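Local structure of aminopeptidase C (Lactobacillus rhamnosus, 4K7C) at residues Q64-R69 with S166-N170; F87-F92 with F228-D234; Q96-F100 with P161-S166; F111-V115 with L131-P135. The protein probably removes amino-terminal residues from peptides as a hexameric, papain-like cysteine aminopeptidase. All blocks are in the same frame, centred on the assembly; numbering follows the deposited sequence.

Contact 1: Q64-R69 with S166-N170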
loop_
_atom_site.group_PDB
_atom_site.type_symbol
_atom_site.label_atom_id
_atom_site.label_comp_id
_atom_site.label_asym_id
_atom_site.label_seq_id
_atom_site.Cartn_x
_atom_site.Cartn_y
_atom_site.Cartn_z
ATOM N N GLN A 64 -12.120 13.110 -15.607
ATOM C CA GLN A 64 -13.537 12.814 -15.432
ATOM C C GLN A 64 -13.865 11.758 -14.398
ATOM O O GLN A 64 -15.020 11.608 -13.987
ATOM C CB GLN A 64 -14.107 12.434 -16.803
ATOM C CG GLN A 64 -13.789 11.006 -17.251
ATOM C CD GLN A 64 -14.046 10.814 -18.692
ATOM O OE1 GLN A 64 -13.510 11.530 -19.545
ATOM N NE2 GLN A 64 -14.958 9.932 -18.980
ATOM N N LYS A 65 -12.845 11.038 -13.952
ATOM C CA LYS A 65 -13.025 9.994 -12.956
ATOM C C LYS A 65 -14.020 8.943 -13.393
ATOM O O LYS A 65 -14.070 8.630 -14.595
ATOM C CB LYS A 65 -13.274 10.648 -11.598
ATOM C CG LYS A 65 -12.061 11.494 -11.254
ATOM C CD LYS A 65 -12.061 11.939 -9.804
ATOM C CE LYS A 65 -10.793 12.725 -9.450
ATOM N NZ LYS A 65 -10.878 13.336 -8.087
ATOM N N GLN A 66 -14.849 8.445 -12.483
ATOM C CA GLN A 66 -15.699 7.352 -12.789
ATOM C C GLN A 66 -17.044 7.923 -13.244
ATOM O O GLN A 66 -18.108 7.732 -12.640
ATOM C CB GLN A 66 -15.817 6.401 -11.589
ATOM C CG GLN A 66 -14.479 5.825 -11.187
ATOM C CD GLN A 66 -14.593 5.021 -9.909
ATOM O OE1 GLN A 66 -14.435 5.544 -8.797
ATOM N NE2 GLN A 66 -14.807 3.758 -10.053
ATOM N N SER A 67 -16.978 8.503 -14.433
ATOM C CA SER A 67 -18.161 8.990 -15.061
ATOM C C SER A 67 -17.942 8.923 -16.584
ATOM O O SER A 67 -16.806 8.736 -17.060
ATOM C CB SER A 67 -18.429 10.467 -14.654
ATOM O OG SER A 67 -17.516 11.323 -15.285
ATOM N N GLY A 68 -19.047 8.966 -17.325
ATOM C CA GLY A 68 -18.983 8.934 -18.826
ATOM C C GLY A 68 -19.131 10.325 -19.448
ATOM O O GLY A 68 -19.852 10.491 -20.451
ATOM N N ARG A 69 -18.361 11.298 -18.952
ATOM C CA ARG A 69 -18.549 12.677 -19.297
ATOM C C ARG A 69 -17.492 13.117 -20.320
ATOM O O ARG A 69 -17.279 14.303 -20.480
ATOM C CB ARG A 69 -18.476 13.600 -18.053
ATOM C CG ARG A 69 -19.593 13.405 -17.118
ATOM C CD ARG A 69 -19.511 14.285 -15.880
ATOM N NE ARG A 69 -18.302 13.991 -15.097
ATOM C CZ ARG A 69 -17.814 14.742 -14.145
ATOM N NH1 ARG A 69 -18.329 15.943 -13.830
ATOM N NH2 ARG A 69 -16.728 14.327 -13.510
ATOM N N SER A 166 -20.784 13.268 -9.112
ATOM C CA SER A 166 -20.331 13.782 -10.411
ATOM C C SER A 166 -19.091 13.046 -10.859
ATOM O O SER A 166 -18.895 12.861 -12.051
ATOM C CB SER A 166 -20.041 15.301 -10.407
ATOM O OG SER A 166 -19.046 15.734 -9.494
ATOM N N SER A 167 -18.262 12.637 -9.904
ATOM C CA SER A 167 -17.029 11.936 -10.160
ATOM C C SER A 167 -17.176 10.368 -9.995
ATOM O O SER A 167 -16.224 9.596 -10.252
ATOM C CB SER A 167 -15.906 12.564 -9.307
ATOM O OG SER A 167 -15.272 13.684 -9.976
ATOM N N LYS A 168 -18.382 9.888 -9.662
ATOM C CA LYS A 168 -18.716 8.474 -9.539
ATOM C C LYS A 168 -20.219 8.350 -9.710
ATOM O O LYS A 168 -20.958 8.347 -8.717
ATOM C CB LYS A 168 -18.260 7.944 -8.197
ATOM C CG LYS A 168 -18.320 6.464 -7.928
ATOM C CD LYS A 168 -17.373 6.166 -6.745
ATOM C CE LYS A 168 -17.621 4.788 -6.156
ATOM N NZ LYS A 168 -18.229 3.827 -7.118
ATOM N N SER A 169 -20.646 8.390 -10.983
ATOM C CA SER A 169 -22.050 8.608 -11.323
ATOM C C SER A 169 -22.926 7.376 -11.342
ATOM O O SER A 169 -24.146 7.471 -11.614
ATOM C CB SER A 169 -22.140 9.252 -12.676
ATOM O OG SER A 169 -21.417 8.486 -13.658
ATOM N N ASN A 170 -22.337 6.209 -11.080
ATOM C CA ASN A 170 -23.127 4.963 -11.197
ATOM C C ASN A 170 -24.416 4.947 -10.393
ATOM O O ASN A 170 -25.473 4.601 -10.915
ATOM C CB ASN A 170 -22.263 3.732 -10.908
ATOM C CG ASN A 170 -21.271 3.417 -12.039
HETATM O O HOH W 1 -13.479 14.705 -7.948
HETATM O O HOH W 2 -14.291 8.345 -8.445
HETATM O O HOH W 3 -13.775 14.837 -11.953
#
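Ser-166 O sits over the centre of the Arg-69 guanidinium, 3.0 Å from Arg-69 NH2, without forming a hydrogen bond. Two bonds in its plane fix how the group is turned: Arg-69 NE donates to Ser-67 OG at 2.8 Å, and Arg-69 NH2 to Gln-64 O. A bend in the arginine chain (chi3 -62°) brings the plane across the serine carbonyl. Ser-67 OG and Arg-69 NH2 reach Gln-64 O from opposite faces of its plane. At Ser-167, the carbonyl oxygen accepts from Gln-66 N at 2.9 Å, the donor standing above the carbonyl plane, and also from a water shared with Gln-66 OE1. Ser-167 OG bonds to Glu-162, and another water joins it to Lys-65 NZ. Lys-168 runs alongside Gln-66, its CD 3.6 Å from Gln-66 OE1. Ser-169 N then donates to Gln-66 O at 3.1 Å, completing the single beta bridge of Gln-66 with Lys-168; Gln-66 also centres an inverse gamma turn. Ser-169 OG is taken by Asp-138. Gln-64 lies six residues before Cys-70, the spacing of the family's Q-x(5)-C pattern, consistent with an oxyanion-hole glutamine. The two loops lead into helices 70-87 and 170-192, and helix 96-117 packs against Arg-69, Ser-166 and Ser-169.

Contact 2: F87-F92 with F228-D234; sequences FKIKDF and FEYRDDD
Ile-89 pushes its CD1 over one face of the Tyr-230 ring, a CH-pi contact 3.8 Å from the ring centroid. Tyr-230 CG lies between its backbone N and carbonyl carbon (chi1 67°), which turns the ring face to meet the methyl. Tyr-230 CD1 lies over one face of the Phe-228 ring, toward its rim. The Phe-92 and Phe-228 side chains come from opposite directions and their rings meet obliquely, planes at 62°, with Phe-92 CE1 3.7 Å from Phe-228 CZ; Ile-89 CD1 wedges near the same CZ. The Asp-233 side chain folds against the backbone of Lys-88 to Lys-90. Asp-233 N donates to Lys-88 O, and Lys-90 N to the syn lone pair of Asp-233 OD1 at 2.9 Å. Lys-88 NZ makes a long salt bridge, 3.6 Å, to Asp-234 OD2. A water joins Phe-87 O to Tyr-230 OH. Were Tyr-230 an alanine, Ile-89 would lose the platform under it, which is likely to leave a gap and the water without its hydroxyl mate. The 87-92 loop, with its type II beta turn from Ile-89 to Phe-92, links helix 70-87 to helix 96-117, while strand 226-231 forms a hairpin with strand 237-243, Arg-231 reaching Phe-52 O of the second subunit.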
loop_
_atom_site.group_PDB
_atom_site.type_symbol
_atom_site.label_atom_id
_atom_site.label_comp_id
_atom_site.label_asym_id
_atom_site.label_seq_id
_atom_site.Cartn_x
_atom_site.Cartn_y
_atom_site.Cartn_z
ATOM N N PHE A 87 -6.630 35.058 -21.521
ATOM C CA PHE A 87 -6.647 35.727 -20.210
ATOM C C PHE A 87 -5.442 35.385 -19.380
ATOM O O PHE A 87 -5.259 35.851 -18.253
ATOM C CB PHE A 87 -7.985 35.414 -19.466
ATOM C CG PHE A 87 -9.168 36.003 -20.129
ATOM C CD1 PHE A 87 -9.533 37.319 -19.833
ATOM C CD2 PHE A 87 -9.831 35.327 -21.144
ATOM C CE1 PHE A 87 -10.595 37.909 -20.439
ATOM C CE2 PHE A 87 -10.930 35.941 -21.811
ATOM C CZ PHE A 87 -11.274 37.250 -21.465
ATOM N N LYS A 88 -4.572 34.541 -19.926
ATOM C CA LYS A 88 -3.330 34.159 -19.239
ATOM C C LYS A 88 -3.637 33.538 -17.895
ATOM O O LYS A 88 -3.161 33.946 -16.812
ATOM C CB LYS A 88 -2.283 35.312 -19.168
ATOM C CG LYS A 88 -1.926 35.935 -20.512
ATOM C CD LYS A 88 -1.222 37.284 -20.311
ATOM C CE LYS A 88 -0.096 37.513 -21.320
ATOM N NZ LYS A 88 1.096 36.718 -20.879
ATOM N N ILE A 89 -4.403 32.460 -17.961
ATOM C CA ILE A 89 -4.686 31.681 -16.737
ATOM C C ILE A 89 -4.286 30.228 -17.002
ATOM O O ILE A 89 -5.109 29.377 -17.479
ATOM C CB ILE A 89 -6.188 31.763 -16.271
ATOM C CG1 ILE A 89 -6.749 33.188 -16.383
ATOM C CG2 ILE A 89 -6.347 31.276 -14.841
ATOM C CD1 ILE A 89 -8.260 33.261 -16.260
ATOM N N LYS A 90 -3.039 29.937 -16.619
ATOM C CA LYS A 90 -2.455 28.605 -16.859
ATOM C C LYS A 90 -3.353 27.506 -16.209
ATOM O O LYS A 90 -3.712 27.621 -15.048
ATOM C CB LYS A 90 -1.032 28.497 -16.267
ATOM C CG LYS A 90 -0.272 27.314 -16.907
ATOM C CD LYS A 90 1.161 27.184 -16.396
ATOM C CE LYS A 90 1.198 26.595 -14.992
ATOM N NZ LYS A 90 2.598 26.370 -14.514
ATOM N N ASP A 91 -3.667 26.443 -16.955
ATOM C CA ASP A 91 -4.402 25.283 -16.402
ATOM C C ASP A 91 -5.833 25.560 -15.913
ATOM O O ASP A 91 -6.459 24.769 -15.135
ATOM C CB ASP A 91 -3.599 24.620 -15.289
ATOM C CG ASP A 91 -2.263 24.031 -15.801
ATOM O OD1 ASP A 91 -2.046 23.866 -17.024
ATOM O OD2 ASP A 91 -1.387 23.814 -14.912
ATOM N N PHE A 92 -6.362 26.690 -16.328
ATOM C CA PHE A 92 -7.714 27.057 -15.886
ATOM C C PHE A 92 -8.717 25.953 -16.285
ATOM O O PHE A 92 -8.576 25.328 -17.366
ATOM C CB PHE A 92 -8.152 28.333 -16.559
ATOM C CG PHE A 92 -9.559 28.729 -16.167
ATOM C CD1 PHE A 92 -9.838 29.230 -14.904
ATOM C CD2 PHE A 92 -10.593 28.562 -17.070
ATOM C CE1 PHE A 92 -11.147 29.612 -14.547
ATOM C CE2 PHE A 92 -11.888 28.954 -16.706
ATOM C CZ PHE A 92 -12.163 29.417 -15.445
ATOM N N PHE A 228 -15.764 36.303 -9.819
ATOM C CA PHE A 228 -14.634 35.537 -10.339
ATOM C C PHE A 228 -13.358 36.298 -9.957
ATOM O O PHE A 228 -13.208 37.446 -10.371
ATOM C CB PHE A 228 -14.785 35.464 -11.820
ATOM C CG PHE A 228 -13.710 34.670 -12.549
ATOM C CD1 PHE A 228 -13.205 33.485 -12.028
ATOM C CD2 PHE A 228 -13.298 35.074 -13.778
ATOM C CE1 PHE A 228 -12.239 32.765 -12.709
ATOM C CE2 PHE A 228 -12.384 34.328 -14.512
ATOM C CZ PHE A 228 -11.856 33.172 -13.965
ATOM N N GLU A 229 -12.482 35.701 -9.128
ATOM C CA GLU A 229 -11.230 36.294 -8.734
ATOM C C GLU A 229 -10.088 35.318 -9.154
ATOM O O GLU A 229 -10.246 34.119 -8.977
ATOM C CB GLU A 229 -11.169 36.396 -7.200
ATOM C CG GLU A 229 -12.099 37.392 -6.543
ATOM C CD GLU A 229 -11.886 37.506 -5.035
ATOM O OE1 GLU A 229 -10.947 38.199 -4.608
ATOM O OE2 GLU A 229 -12.779 37.028 -4.266
ATOM N N TYR A 230 -9.034 35.823 -9.751
ATOM C CA TYR A 230 -7.914 35.034 -10.188
ATOM C C TYR A 230 -6.644 35.903 -10.341
ATOM O O TYR A 230 -6.715 37.113 -10.317
ATOM C CB TYR A 230 -8.195 34.314 -11.499
ATOM C CG TYR A 230 -8.341 35.233 -12.675
ATOM C CD1 TYR A 230 -9.580 35.828 -13.001
ATOM C CD2 TYR A 230 -7.247 35.525 -13.472
ATOM C CE1 TYR A 230 -9.700 36.702 -14.039
ATOM C CE2 TYR A 230 -7.384 36.369 -14.541
ATOM C CZ TYR A 230 -8.604 36.964 -14.790
ATOM O OH TYR A 230 -8.677 37.776 -15.845
ATOM N N ARG A 231 -5.508 35.232 -10.401
ATOM C CA ARG A 231 -4.240 35.814 -10.778
ATOM C C ARG A 231 -3.821 35.244 -12.103
ATOM O O ARG A 231 -3.836 34.009 -12.326
ATOM C CB ARG A 231 -3.151 35.560 -9.733
ATOM C CG ARG A 231 -3.321 36.467 -8.564
ATOM C CD ARG A 231 -2.067 36.707 -7.784
ATOM N NE ARG A 231 -2.350 37.490 -6.569
ATOM C CZ ARG A 231 -1.870 38.709 -6.355
ATOM N NH1 ARG A 231 -1.097 39.311 -7.274
ATOM N NH2 ARG A 231 -2.147 39.337 -5.251
ATOM N N ASP A 232 -3.487 36.165 -13.024
ATOM C CA ASP A 232 -2.989 35.784 -14.321
ATOM C C ASP A 232 -1.534 35.293 -14.237
ATOM O O ASP A 232 -0.949 35.311 -13.177
ATOM C CB ASP A 232 -3.194 36.899 -15.350
ATOM C CG ASP A 232 -2.317 38.127 -15.103
ATOM O OD1 ASP A 232 -1.187 38.026 -14.573
ATOM O OD2 ASP A 232 -2.771 39.160 -15.587
ATOM N N ASP A 233 -1.012 34.843 -15.376
ATOM C CA ASP A 233 0.314 34.243 -15.461
ATOM C C ASP A 233 1.397 35.290 -15.202
ATOM O O ASP A 233 2.516 34.900 -14.916
ATOM C CB ASP A 233 0.526 33.603 -16.839
ATOM C CG ASP A 233 -0.433 32.419 -17.101
ATOM O OD1 ASP A 233 -0.901 31.849 -16.105
ATOM O OD2 ASP A 233 -0.674 32.144 -18.321
ATOM N N ASP A 234 1.082 36.589 -15.288
ATOM C CA ASP A 234 2.053 37.683 -14.908
ATOM C C ASP A 234 1.930 38.111 -13.487
ATOM O O ASP A 234 2.533 39.135 -13.077
ATOM C CB ASP A 234 1.879 38.896 -15.793
ATOM C CG ASP A 234 2.266 38.604 -17.226
ATOM O OD1 ASP A 234 3.234 37.907 -17.407
ATOM O OD2 ASP A 234 1.565 38.970 -18.157
HETATM O O HOH W 4 -6.590 38.082 -17.320
#

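Contact 3: Q96-F100 with P161-S166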
loop_
_atom_site.group_PDB
_atom_site.type_symbol
_atom_site.label_atom_id
_atom_site.label_comp_id
_atom_site.label_asym_id
_atom_site.label_seq_id
_atom_site.Cartn_x
_atom_site.Cartn_y
_atom_site.Cartn_z
ATOM N N GLN A 96 -17.124 20.928 -15.172
ATOM C CA GLN A 96 -17.845 19.807 -15.826
ATOM C C GLN A 96 -19.079 19.326 -15.086
ATOM O O GLN A 96 -19.895 18.696 -15.686
ATOM C CB GLN A 96 -16.863 18.647 -16.062
ATOM C CG GLN A 96 -15.560 19.099 -16.662
ATOM C CD GLN A 96 -14.492 19.392 -15.683
ATOM O OE1 GLN A 96 -14.717 19.505 -14.466
ATOM N NE2 GLN A 96 -13.265 19.648 -16.225
ATOM N N ASN A 97 -19.209 19.617 -13.787
ATOM C CA ASN A 97 -20.360 19.282 -13.026
ATOM C C ASN A 97 -21.556 20.182 -13.502
ATOM O O ASN A 97 -22.658 19.683 -13.579
ATOM C CB ASN A 97 -20.128 19.430 -11.580
ATOM C CG ASN A 97 -21.225 18.811 -10.751
ATOM O OD1 ASN A 97 -21.993 17.942 -11.229
ATOM N ND2 ASN A 97 -21.276 19.168 -9.506
ATOM N N TYR A 98 -21.279 21.438 -13.816
ATOM C CA TYR A 98 -22.290 22.397 -14.296
ATOM C C TYR A 98 -23.015 21.836 -15.513
ATOM O O TYR A 98 -24.242 21.760 -15.502
ATOM C CB TYR A 98 -21.684 23.808 -14.527
ATOM C CG TYR A 98 -22.729 24.876 -14.804
ATOM C CD1 TYR A 98 -23.480 25.479 -13.788
ATOM C CD2 TYR A 98 -22.995 25.234 -16.102
ATOM C CE1 TYR A 98 -24.439 26.456 -14.084
ATOM C CE2 TYR A 98 -24.004 26.165 -16.401
ATOM C CZ TYR A 98 -24.656 26.794 -15.387
ATOM O OH TYR A 98 -25.635 27.790 -15.699
ATOM N N THR A 99 -22.249 21.382 -16.521
ATOM C CA THR A 99 -22.847 20.820 -17.723
ATOM C C THR A 99 -23.501 19.515 -17.415
ATOM O O THR A 99 -24.541 19.188 -17.985
ATOM C CB THR A 99 -21.814 20.632 -18.866
ATOM O OG1 THR A 99 -20.574 20.116 -18.306
ATOM C CG2 THR A 99 -21.525 21.925 -19.538
ATOM N N PHE A 100 -22.999 18.794 -16.390
ATOM C CA PHE A 100 -23.530 17.467 -16.060
ATOM C C PHE A 100 -24.919 17.627 -15.449
ATOM O O PHE A 100 -25.904 16.869 -15.735
ATOM C CB PHE A 100 -22.615 16.773 -15.060
ATOM C CG PHE A 100 -22.820 15.263 -14.918
ATOM C CD1 PHE A 100 -22.961 14.419 -16.008
ATOM C CD2 PHE A 100 -22.744 14.670 -13.651
ATOM C CE1 PHE A 100 -23.047 13.071 -15.855
ATOM C CE2 PHE A 100 -22.826 13.287 -13.471
ATOM C CZ PHE A 100 -22.967 12.482 -14.583
ATOM N N PRO A 161 -17.927 23.010 -8.032
ATOM C CA PRO A 161 -17.003 21.895 -7.884
ATOM C C PRO A 161 -17.659 20.526 -8.043
ATOM O O PRO A 161 -18.931 20.351 -7.958
ATOM C CB PRO A 161 -16.478 22.042 -6.441
ATOM C CG PRO A 161 -16.898 23.348 -5.932
ATOM C CD PRO A 161 -18.088 23.756 -6.780
ATOM N N GLU A 162 -16.815 19.535 -8.231
ATOM C CA GLU A 162 -17.258 18.161 -8.185
ATOM C C GLU A 162 -17.881 17.761 -6.825
ATOM O O GLU A 162 -17.529 18.251 -5.738
ATOM C CB GLU A 162 -16.079 17.169 -8.538
ATOM C CG GLU A 162 -15.518 17.436 -9.922
ATOM C CD GLU A 162 -16.448 16.880 -10.978
ATOM O OE1 GLU A 162 -16.764 15.668 -10.864
ATOM O OE2 GLU A 162 -16.836 17.660 -11.897
ATOM N N THR A 163 -18.758 16.792 -6.918
ATOM C CA THR A 163 -19.325 16.084 -5.787
ATOM C C THR A 163 -19.005 14.566 -5.915
ATOM O O THR A 163 -18.316 14.140 -6.827
ATOM C CB THR A 163 -20.822 16.250 -5.732
ATOM O OG1 THR A 163 -21.383 15.559 -6.839
ATOM C CG2 THR A 163 -21.270 17.796 -5.723
ATOM N N TYR A 164 -19.434 13.810 -4.934
ATOM C CA TYR A 164 -19.330 12.334 -4.968
ATOM C C TYR A 164 -19.871 11.810 -6.254
ATOM O O TYR A 164 -19.199 11.068 -6.904
ATOM C CB TYR A 164 -19.968 11.671 -3.727
ATOM C CG TYR A 164 -19.815 10.186 -3.696
ATOM C CD1 TYR A 164 -18.904 9.562 -2.860
ATOM C CD2 TYR A 164 -20.618 9.388 -4.503
ATOM C CE1 TYR A 164 -18.739 8.164 -2.925
ATOM C CE2 TYR A 164 -20.507 8.024 -4.487
ATOM C CZ TYR A 164 -19.586 7.434 -3.666
ATOM O OH TYR A 164 -19.482 6.066 -3.652
ATOM N N SER A 165 -21.102 12.175 -6.625
ATOM C CA SER A 165 -21.802 11.545 -7.717
ATOM C C SER A 165 -21.261 12.035 -9.061
ATOM O O SER A 165 -21.325 11.337 -10.019
ATOM C CB SER A 165 -23.282 11.805 -7.638
ATOM O OG SER A 165 -23.857 11.197 -6.550
ATOM N N SER A 166 -20.784 13.268 -9.112
ATOM C CA SER A 166 -20.331 13.782 -10.411
ATOM C C SER A 166 -19.091 13.046 -10.859
ATOM O O SER A 166 -18.895 12.861 -12.051
ATOM C CB SER A 166 -20.041 15.301 -10.407
ATOM O OG SER A 166 -19.046 15.734 -9.494
HETATM O O HOH W 5 -16.883 20.404 -11.882
#
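Glu-162 OE1 is gripped by Ser-166 OG, which donates at 2.7 Å from above the carboxylate plane, and also by Arg-69 and Ser-167, while its other oxygen reaches toward Asn-97 through a water. Arg-69 would probably help keep the carboxylate charged. The loop 161-166 is shaped by an ST motif: Thr-163 OG1 accepts from Ser-166 N at 3.3 Å, and Thr-163 N donates to Ser-166 OG at 2.8 Å. Thr-163 OG1 also bonds to Thr-218 O. This turn lies against the first turn of helix 96-117 in the papain-like fold. Asn-97 N donates to the bridging water at 3.1 Å, and that water lies 2.7 Å from Glu-162 OE2. The bend of the glutamate chain at chi2 (-77°) carries the carboxylate back to the helix. With CG lying opposite the backbone N (chi1 -168°), Asn-97 extends to the loop and its ND2 donates to Pro-161 O at 3.0 Å, tilted from both planes; ND2 also donates to Leu-219 O, tying in helix 197-219. Phe-100 turns a ring edge to Ser-165 O and brings CE2 to 4.0 Å from Ser-166 CA. Asn-97 OD1, buried with no polar partner in the model, rests 3.4 Å from Ser-166 CB.

Contact 4: F111-V115 with L131-P135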
loop_
_atom_site.group_PDB
_atom_site.type_symbol
_atom_site.label_atom_id
_atom_site.label_comp_id
_atom_site.label_asym_id
_atom_site.label_seq_id
_atom_site.Cartn_x
_atom_site.Cartn_y
_atom_site.Cartn_z
ATOM N N PHE A 111 -36.549 12.497 -22.227
ATOM C CA PHE A 111 -37.073 11.167 -22.086
ATOM C C PHE A 111 -38.613 11.172 -21.948
ATOM O O PHE A 111 -39.302 10.396 -22.603
ATOM C CB PHE A 111 -36.415 10.470 -20.881
ATOM C CG PHE A 111 -37.022 9.135 -20.553
ATOM C CD1 PHE A 111 -36.622 7.975 -21.209
ATOM C CD2 PHE A 111 -37.937 9.040 -19.530
ATOM C CE1 PHE A 111 -37.210 6.759 -20.857
ATOM C CE2 PHE A 111 -38.547 7.876 -19.201
ATOM C CZ PHE A 111 -38.170 6.690 -19.857
ATOM N N TYR A 112 -39.146 12.044 -21.109
ATOM C CA TYR A 112 -40.593 12.075 -20.900
ATOM C C TYR A 112 -41.283 12.423 -22.229
ATOM O O TYR A 112 -42.367 11.893 -22.535
ATOM C CB TYR A 112 -40.978 13.069 -19.854
ATOM C CG TYR A 112 -40.491 12.789 -18.466
ATOM C CD1 TYR A 112 -40.422 11.488 -17.949
ATOM C CD2 TYR A 112 -40.124 13.839 -17.607
ATOM C CE1 TYR A 112 -40.037 11.225 -16.630
ATOM C CE2 TYR A 112 -39.737 13.599 -16.287
ATOM C CZ TYR A 112 -39.636 12.300 -15.791
ATOM O OH TYR A 112 -39.245 12.000 -14.470
ATOM N N GLU A 113 -40.712 13.336 -22.973
ATOM C CA GLU A 113 -41.333 13.771 -24.232
ATOM C C GLU A 113 -41.264 12.614 -25.236
ATOM O O GLU A 113 -42.203 12.397 -26.049
ATOM C CB GLU A 113 -40.693 15.063 -24.766
ATOM C CG GLU A 113 -41.099 16.298 -23.957
ATOM C CD GLU A 113 -42.594 16.572 -24.069
ATOM O OE1 GLU A 113 -43.101 16.372 -25.223
ATOM O OE2 GLU A 113 -43.238 16.953 -23.059
ATOM N N ASN A 114 -40.173 11.864 -25.200
ATOM C CA ASN A 114 -40.070 10.652 -26.056
ATOM C C ASN A 114 -41.054 9.567 -25.703
ATOM O O ASN A 114 -41.624 8.898 -26.610
ATOM C CB ASN A 114 -38.630 10.121 -26.121
ATOM C CG ASN A 114 -37.779 10.902 -27.102
ATOM O OD1 ASN A 114 -38.295 11.501 -28.035
ATOM N ND2 ASN A 114 -36.446 10.897 -26.911
ATOM N N VAL A 115 -41.302 9.382 -24.409
ATOM C CA VAL A 115 -42.262 8.463 -23.943
ATOM C C VAL A 115 -43.691 8.890 -24.362
ATOM O O VAL A 115 -44.515 8.023 -24.767
ATOM C CB VAL A 115 -42.263 8.360 -22.387
ATOM C CG1 VAL A 115 -43.411 7.566 -21.898
ATOM C CG2 VAL A 115 -40.976 7.649 -21.915
ATOM N N LEU A 131 -35.659 3.281 -26.035
ATOM C CA LEU A 131 -35.902 4.275 -24.984
ATOM C C LEU A 131 -35.765 3.794 -23.556
ATOM O O LEU A 131 -35.106 4.434 -22.739
ATOM C CB LEU A 131 -37.341 4.778 -25.092
ATOM C CG LEU A 131 -37.551 6.109 -25.734
ATOM C CD1 LEU A 131 -39.058 6.420 -25.638
ATOM C CD2 LEU A 131 -36.706 7.204 -25.032
ATOM N N LEU A 132 -36.422 2.678 -23.254
ATOM C CA LEU A 132 -36.523 2.200 -21.876
ATOM C C LEU A 132 -35.221 1.514 -21.471
ATOM O O LEU A 132 -34.947 1.407 -20.257
ATOM C CB LEU A 132 -37.685 1.285 -21.684
ATOM C CG LEU A 132 -38.992 1.988 -21.898
ATOM C CD1 LEU A 132 -40.142 1.002 -21.907
ATOM C CD2 LEU A 132 -39.250 3.039 -20.823
ATOM N N ALA A 133 -34.495 1.017 -22.459
ATOM C CA ALA A 133 -33.240 0.306 -22.161
ATOM C C ALA A 133 -32.199 1.291 -21.616
ATOM O O ALA A 133 -31.426 0.927 -20.745
ATOM C CB ALA A 133 -32.706 -0.450 -23.374
ATOM N N THR A 134 -32.238 2.550 -22.089
ATOM C CA THR A 134 -31.297 3.538 -21.655
ATOM C C THR A 134 -31.968 4.893 -21.458
ATOM O O THR A 134 -31.841 5.784 -22.332
ATOM C CB THR A 134 -30.120 3.679 -22.620
ATOM O OG1 THR A 134 -29.675 2.398 -23.038
ATOM C CG2 THR A 134 -28.998 4.338 -21.961
ATOM N N PRO A 135 -32.766 5.035 -20.385
ATOM C CA PRO A 135 -33.528 6.307 -20.310
ATOM C C PRO A 135 -32.698 7.580 -20.410
ATOM O O PRO A 135 -33.053 8.502 -21.155
ATOM C CB PRO A 135 -34.252 6.187 -18.945
ATOM C CG PRO A 135 -34.340 4.742 -18.707
ATOM C CD PRO A 135 -33.028 4.223 -19.192
#
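Phe-111 and Pro-135 mark the closest backbone approach, with their CA atoms 6.3 Å apart. Residues 111-115 form a regular helical turn, Val-115 N donating to Phe-111 O, within helix 96-117. Across from it helix 126-133 comes to its end: Leu-131 and Leu-132 are still helical, Thr-134 is the first to leave, and Pro-135 returns to the same aromatic side chain. No hydrogen bond joins the segments. Phe-111 CG points opposite its backbone N (chi1 173°), sending the ring toward the 131-135 segment. Pro-135 CB lies over one face in a CH-pi contact, 4.0 Å from the ring centroid and 27° off the normal, the two side chains running alongside each other. At the ring's edge, in plane, Leu-131 O stands 3.7 Å from Phe-111 CE1; Leu-132 CD2 is at the edge beside Phe-111 CZ, the two side chains crossing at about a right angle. This is apolar helix-to-helix packing in the largely helical part of the papain-like fold, where helix 170-192 adds Leu-180 against Phe-111 and Arg-181 against Pro-135. Leu-131 forks over the helix surface: its CD2 touches Asn-114 CB at 3.7 Å and Phe-111 CD1 at 3.9 Å, while its CD1 lies 3.7 Å from Asn-114 O. With an alanine at Phe-111, a gap would probably open between the helices, and Pro-135 and Leu-132 would lose the ring they pack on. Val-115 CG2 stands 3.6 Å above the plane of the same ring, toward its rim, with Leu-131 CD1 a looser neighbour. Leu-132 packs on Tyr-357 of the third subunit.

Contacts 1 and 3 form one region: their centres are 8 Å apart, they share Ser-166, and Glu-162 OE1 lies 3.0 Å from Arg-69 NH2 in a salt bridge. Arg-69 directly precedes Cys-70, the likely nucleophile by the family's sequence pattern, so this region borders the probable active site. Glycerol, probably from the crystallisation liquor, lies about 4 Å from the side chains of Ser-167 and Glu-162 and may mark a pocket. Contact 2 lies about 22 Å from contact 3 between centres, although 87-92 almost adjoins 96-100 along the chain. Contact 4 uses the far part of helix 96-117, its centre about 23 Å from that of contact 3 and 42 Å from that of contact 2.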